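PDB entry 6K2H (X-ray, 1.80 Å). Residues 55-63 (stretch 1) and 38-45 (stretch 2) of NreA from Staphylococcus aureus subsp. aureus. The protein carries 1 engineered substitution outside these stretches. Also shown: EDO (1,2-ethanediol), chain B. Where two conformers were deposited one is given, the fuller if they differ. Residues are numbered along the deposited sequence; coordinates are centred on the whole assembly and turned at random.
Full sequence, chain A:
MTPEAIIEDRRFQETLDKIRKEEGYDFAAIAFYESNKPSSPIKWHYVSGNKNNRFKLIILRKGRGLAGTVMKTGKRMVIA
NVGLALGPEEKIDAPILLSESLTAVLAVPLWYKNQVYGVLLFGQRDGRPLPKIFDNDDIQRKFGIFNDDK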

ATOM      1  N   PHE A  55       8.923   7.045   4.322  1.00 22.45           N
ATOM      2  CA  PHE A  55       7.466   6.842   4.169  1.00 24.27           C
ATOM      3  C   PHE A  55       6.732   7.641   5.226  1.00 27.19           C
ATOM      4  O   PHE A  55       5.598   8.053   5.023  1.00 23.85           O
ATOM      5  CB  PHE A  55       7.091   5.362   4.298  1.00 22.30           C
ATOM      6  CG  PHE A  55       7.305   4.809   5.640  1.00 24.53           C
ATOM      7  CD1 PHE A  55       6.218   4.745   6.571  1.00 26.09           C
ATOM      8  CD2 PHE A  55       8.545   4.315   6.015  1.00 23.14           C
ATOM      9  CE1 PHE A  55       6.409   4.222   7.843  1.00 26.86           C
ATOM     10  CE2 PHE A  55       8.709   3.760   7.273  1.00 24.62           C
ATOM     11  CZ  PHE A  55       7.650   3.748   8.217  1.00 25.62           C
ATOM     12  N   LYS A  56       7.391   7.878   6.374  1.00 26.02           N
ATOM     13  CA  LYS A  56       6.755   8.689   7.407  1.00 27.52           C
ATOM     14  C   LYS A  56       6.529  10.137   7.031  1.00 28.16           C
ATOM     15  O   LYS A  56       5.664  10.776   7.641  1.00 32.52           O
ATOM     16  CB  LYS A  56       7.493   8.628   8.744  1.00 29.62           C
ATOM     17  CG  LYS A  56       7.699   7.231   9.267  1.00 30.64           C
ATOM     18  CD  LYS A  56       8.456   7.236  10.558  1.00 33.79           C
ATOM     19  CE  LYS A  56       8.753   5.806  10.953  1.00 37.52           C
ATOM     20  NZ  LYS A  56       9.558   5.683  12.183  1.00 36.78           N
ATOM     21  N   LEU A  57       7.206  10.637   6.009  1.00 30.25           N
ATOM     22  CA  LEU A  57       7.032  12.026   5.535  1.00 32.90           C
ATOM     23  C   LEU A  57       5.836  12.156   4.577  1.00 34.20           C
ATOM     24  O   LEU A  57       5.403  13.249   4.248  1.00 31.31           O
ATOM     25  CB  LEU A  57       8.321  12.467   4.840  1.00 38.85           C
ATOM     26  CG  LEU A  57       9.564  12.227   5.721  1.00 44.29           C
ATOM     27  CD1 LEU A  57      10.802  12.675   4.976  1.00 46.46           C
ATOM     28  CD2 LEU A  57       9.441  12.907   7.091  1.00 48.35           C
ATOM     29  N   ILE A  58       5.244  11.031   4.181  1.00 27.12           N
ATOM     30  CA  ILE A  58       4.221  11.072   3.140  1.00 25.12           C
ATOM     31  C   ILE A  58       2.860  11.402   3.743  1.00 27.05           C
ATOM     32  O   ILE A  58       2.398  10.734   4.733  1.00 26.07           O
ATOM     33  CB  ILE A  58       4.172   9.701   2.429  1.00 25.28           C
ATOM     34  CG1 ILE A  58       5.518   9.484   1.679  1.00 26.79           C
ATOM     35  CG2 ILE A  58       2.962   9.585   1.488  1.00 25.37           C
ATOM     36  CD1 ILE A  58       5.731   8.064   1.164  1.00 27.24           C
ATOM     37  N   ILE A  59       2.194  12.403   3.155  1.00 27.29           N
ATOM     38  CA  ILE A  59       0.873  12.804   3.620  1.00 29.06           C
ATOM     39  C   ILE A  59      -0.076  12.712   2.476  1.00 33.70           C
ATOM     40  O   ILE A  59       0.030  13.461   1.503  1.00 34.07           O
ATOM     41  CB  ILE A  59       0.896  14.261   4.176  1.00 37.79           C
ATOM     42  CG1 ILE A  59       1.860  14.378   5.346  1.00 39.92           C
ATOM     43  CG2 ILE A  59      -0.494  14.686   4.678  1.00 37.57           C
ATOM     44  CD1 ILE A  59       2.263  15.806   5.663  1.00 46.07           C
ATOM     45  N   LEU A  60      -1.057  11.816   2.558  1.00 31.55           N
ATOM     46  CA  LEU A  60      -1.990  11.651   1.431  1.00 33.01           C
ATOM     47  C   LEU A  60      -3.407  12.071   1.713  1.00 36.13           C
ATOM     48  O   LEU A  60      -3.824  12.058   2.822  1.00 30.17           O
ATOM     49  CB  LEU A  60      -2.037  10.216   0.985  1.00 31.49           C
ATOM     50  CG  LEU A  60      -0.701   9.597   0.566  1.00 35.51           C
ATOM     51  CD1 LEU A  60      -0.846   8.086   0.623  1.00 34.89           C
ATOM     52  CD2 LEU A  60      -0.305  10.174  -0.783  1.00 34.83           C
ATOM     53  N   ARG A  61      -4.179  12.362   0.664  1.00 43.99           N
ATOM     54  CA  ARG A  61      -5.607  12.722   0.840  1.00 42.94           C
ATOM     55  C   ARG A  61      -6.462  11.736   0.100  1.00 45.79           C
ATOM     56  O   ARG A  61      -6.013  11.087  -0.860  1.00 41.07           O
ATOM     57  CB  ARG A  61      -5.889  14.135   0.325  1.00 52.67           C
ATOM     58  CG  ARG A  61      -6.016  15.217   1.398  1.00 58.60           C
ATOM     59  CD  ARG A  61      -4.787  15.299   2.267  1.00 61.37           C
ATOM     60  NE  ARG A  61      -4.717  16.495   3.109  1.00 61.05           N
ATOM     61  CZ  ARG A  61      -5.450  16.729   4.202  1.00 62.57           C
ATOM     62  NH1 ARG A  61      -5.243  17.854   4.879  1.00 67.40           N
ATOM     63  NH2 ARG A  61      -6.380  15.871   4.638  1.00 55.23           N
ATOM     64  N   LYS A  62      -7.722  11.635   0.531  1.00 44.78           N
ATOM     65  CA  LYS A  62      -8.740  10.870  -0.186  1.00 46.38           C
ATOM     66  C   LYS A  62      -8.584  11.203  -1.666  1.00 43.02           C
ATOM     67  O   LYS A  62      -8.428  12.384  -2.016  1.00 40.04           O
ATOM     68  CB  LYS A  62     -10.180  11.232   0.308  1.00 50.63           C
ATOM     69  CG  LYS A  62     -11.274  10.193  -0.034  1.00 51.69           C
ATOM     70  CD  LYS A  62     -11.604   9.290   1.163  1.00 57.52           C
ATOM     71  CE  LYS A  62     -12.769   8.286   0.987  1.00 48.72           C
ATOM     72  NZ  LYS A  62     -13.165   7.626   2.284  1.00 40.55           N
ATOM     73  N   GLY A  63      -8.595  10.183  -2.502  1.00 43.22           N
ATOM     74  CA  GLY A  63      -8.363  10.321  -3.956  1.00 49.46           C
ATOM     75  C   GLY A  63      -6.934  10.469  -4.465  1.00 43.99           C
ATOM     76  O   GLY A  63      -6.708  10.380  -5.668  1.00 58.84           O
TER
HETATM   77  C1  EDO B 201       1.591   6.938  -1.545  1.00 21.81           C
HETATM   78  O1  EDO B 201       2.802   6.704  -1.323  1.00 33.37           O
HETATM   79  C2  EDO B 201       1.011   6.173  -2.533  1.00 25.41           C
HETATM   80  O2  EDO B 201      -0.290   6.315  -2.183  1.00 37.36           O
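Stretch 2 (38-45) PSSPIKWH

Stretch 2 runs antiparallel to stretch 1. It starts as loop at Pro38 and becomes a strand from Ile42 to His45, which continues later in the chain. Pairing is local: Leu60 and Ile42 form a single antiparallel bridge. By nearest CA atoms, Phe55 goes with Trp44, Ile59 with Lys43 and Arg61 with Pro41. The two stretches bury 634 Å² between them, both sides summed.

Stretch 1 opens with the end of a 3-10 segment, Phe55 to Leu57. Phe55 points toward stretch 2, and the edge of its ring meets the Trp44 backbone, with Phe55 CD1 3.5 Å from Trp44 O. Phe55 CD1 also lies 4.1 Å from Trp44 CB. The CA atoms of Phe55 and Trp44 are 6.6 Å apart, and a water links the two backbones. The O of water 1 accepts from Trp44 N at 2.9 Å and donates to Phe55 O and Ile58 O, each at 2.7 Å.

The CA-to-CB bonds of Lys56 and Leu57 point away. The backbone of Lys56 still takes part: Lys43 NZ donates to Lys56 O at 3.1 Å. Lys43 NZ also donates to Ile58 O at 2.9 Å. Lys43 starts out sideways, but its end turns nearer to reach these carbonyls. It thus ties the 3-10 segment to the extended chain that follows. Within stretch 1, Ile58 N donates a hydrogen bond to Phe55 O at 3.1 Å.

Ile58 sets its CG2 4.0 Å from Trp44 CD1, at the edge of the indole. Ile59 packs on the proline, with Ile59 CG2 3.5 Å from Pro41 CB. Ile59 CG1 is 3.5 Å from Lys43 NZ.

Leu60 makes the bridge. Ile42 N donates to Leu60 O at 2.7 Å, nearly straight at 177°. Leu60 N donates to Ile42 O at 2.9 Å. The paired CA atoms are 4.9 Å apart, and Leu60 CB lies 4.2 Å from Ile42 CB. Leu60 CD1 reaches Trp44 NE1 at 3.8 Å. Trp44 NE1 donates to EDO O1 at 3.0 Å; the diol probably comes from the crystallisation liquor.

Arg61 begins pointing away, but its guanidinium comes back to stretch 2. Arg61 NH2 donates to Ser39 O at 2.8 Å, near the guanidinium plane. Pro41 CB lies over one face, 3.9 Å from Arg61 NH2. Beyond this the stretches part. Lys62 N is 4.0 Å from Ile42 CD1, while the Lys62 side chain leads away. Gly63, with positive phi, makes no contact with stretch 2.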

ATOM      1  N   PRO A  38     -12.029  15.134  11.188  1.00 48.94           N
ATOM      2  CA  PRO A  38     -12.572  15.166   9.841  1.00 44.35           C
ATOM      3  C   PRO A  38     -11.583  15.629   8.779  1.00 38.51           C
ATOM      4  O   PRO A  38     -11.704  15.212   7.668  1.00 37.34           O
ATOM      5  CB  PRO A  38     -13.734  16.168   9.931  1.00 49.28           C
ATOM      6  CG  PRO A  38     -14.065  16.240  11.363  1.00 48.74           C
ATOM      7  CD  PRO A  38     -12.786  16.014  12.107  1.00 50.38           C
ATOM      8  N   SER A  39     -10.633  16.498   9.107  1.00 39.44           N
ATOM      9  CA  SER A  39      -9.644  16.915   8.091  1.00 41.44           C
ATOM     10  C   SER A  39      -8.496  15.895   7.900  1.00 37.96           C
ATOM     11  O   SER A  39      -7.493  16.192   7.241  1.00 39.30           O
ATOM     12  CB  SER A  39      -9.071  18.279   8.469  1.00 46.08           C
ATOM     13  OG  SER A  39      -8.572  18.228   9.800  1.00 54.39           O
ATOM     14  N   SER A  40      -8.610  14.693   8.455  1.00 38.97           N
ATOM     15  CA  SER A  40      -7.406  13.852   8.603  1.00 33.72           C
ATOM     16  C   SER A  40      -6.857  13.415   7.252  1.00 32.22           C
ATOM     17  O   SER A  40      -7.592  13.046   6.383  1.00 27.12           O
ATOM     18  CB  SER A  40      -7.690  12.636   9.466  1.00 34.63           C
ATOM     19  OG  SER A  40      -6.557  11.780   9.480  1.00 32.66           O
ATOM     20  N   PRO A  41      -5.525  13.482   7.070  1.00 29.27           N
ATOM     21  CA  PRO A  41      -4.958  12.854   5.889  1.00 27.01           C
ATOM     22  C   PRO A  41      -4.831  11.345   6.121  1.00 23.64           C
ATOM     23  O   PRO A  41      -5.159  10.853   7.213  1.00 25.57           O
ATOM     24  CB  PRO A  41      -3.586  13.470   5.809  1.00 29.80           C
ATOM     25  CG  PRO A  41      -3.229  13.741   7.229  1.00 33.15           C
ATOM     26  CD  PRO A  41      -4.505  14.135   7.911  1.00 30.43           C
ATOM     27  N   ILE A  42      -4.326  10.691   5.104  1.00 22.91           N
ATOM     28  CA  ILE A  42      -3.983   9.243   5.192  1.00 23.58           C
ATOM     29  C   ILE A  42      -2.451   9.115   5.261  1.00 23.61           C
ATOM     30  O   ILE A  42      -1.720   9.864   4.595  1.00 25.64           O
ATOM     31  CB  ILE A  42      -4.538   8.545   3.961  1.00 26.27           C
ATOM     32  CG1 ILE A  42      -6.072   8.569   4.039  1.00 26.58           C
ATOM     33  CG2 ILE A  42      -3.997   7.138   3.838  1.00 26.50           C
ATOM     34  CD1 ILE A  42      -6.747   8.426   2.703  1.00 28.69           C
ATOM     35  N   LYS A  43      -1.991   8.164   6.066  1.00 21.70           N
ATOM     36  CA  LYS A  43      -0.576   7.874   6.179  1.00 25.66           C
ATOM     37  C   LYS A  43      -0.288   6.428   6.107  1.00 20.72           C
ATOM     38  O   LYS A  43      -1.145   5.622   6.414  1.00 21.53           O
ATOM     39  CB  LYS A  43      -0.021   8.456   7.472  1.00 28.27           C
ATOM     40  CG  LYS A  43      -0.106   9.993   7.407  1.00 35.05           C
ATOM     41  CD  LYS A  43       0.748  10.692   8.453  1.00 38.80           C
ATOM     42  CE  LYS A  43       2.218  10.614   8.165  1.00 42.79           C
ATOM     43  NZ  LYS A  43       2.783  11.782   7.440  1.00 46.79           N
ATOM     44  N   TRP A  44       0.941   6.120   5.687  1.00 21.61           N
ATOM     45  CA  TRP A  44       1.446   4.768   5.779  1.00 19.66           C
ATOM     46  C   TRP A  44       1.892   4.561   7.235  1.00 21.54           C
ATOM     47  O   TRP A  44       2.910   5.153   7.659  1.00 23.44           O
ATOM     48  CB  TRP A  44       2.562   4.516   4.812  1.00 19.56           C
ATOM     49  CG  TRP A  44       2.187   4.714   3.364  1.00 18.63           C
ATOM     50  CD1 TRP A  44       2.463   5.790   2.595  1.00 19.71           C
ATOM     51  CD2 TRP A  44       1.410   3.823   2.575  1.00 18.09           C
ATOM     52  NE1 TRP A  44       1.928   5.576   1.294  1.00 21.31           N
ATOM     53  CE2 TRP A  44       1.237   4.403   1.298  1.00 19.91           C
ATOM     54  CE3 TRP A  44       0.789   2.589   2.850  1.00 16.99           C
ATOM     55  CZ2 TRP A  44       0.539   3.748   0.270  1.00 20.03           C
ATOM     56  CZ3 TRP A  44       0.086   1.968   1.874  1.00 18.16           C
ATOM     57  CH2 TRP A  44      -0.042   2.526   0.586  1.00 18.27           C
ATOM     58  N   HIS A  45       1.099   3.798   7.955  1.00 19.81           N
ATOM     59  CA  HIS A  45       1.226   3.603   9.412  0.51 21.36           C
ATOM     60  C   HIS A  45       2.223   2.470   9.703  1.00 25.23           C
ATOM     61  O   HIS A  45       2.968   2.555  10.679  1.00 26.11           O
ATOM     62  CB  HIS A  45      -0.117   3.265  10.103  0.51 22.44           C
ATOM     63  CG  HIS A  45      -1.007   4.456  10.391  0.51 22.44           C
ATOM     64  ND1 HIS A  45      -1.544   5.244   9.402  0.51 23.74           N
ATOM     65  CD2 HIS A  45      -1.444   4.987  11.561  0.51 25.36           C
ATOM     66  CE1 HIS A  45      -2.235   6.234   9.939  0.51 20.19           C
ATOM     67  NE2 HIS A  45      -2.224   6.078  11.250  0.51 26.31           N
TER
HETATM   68  O   HOH W   1       2.912   8.176   5.493  1.00 24.38           O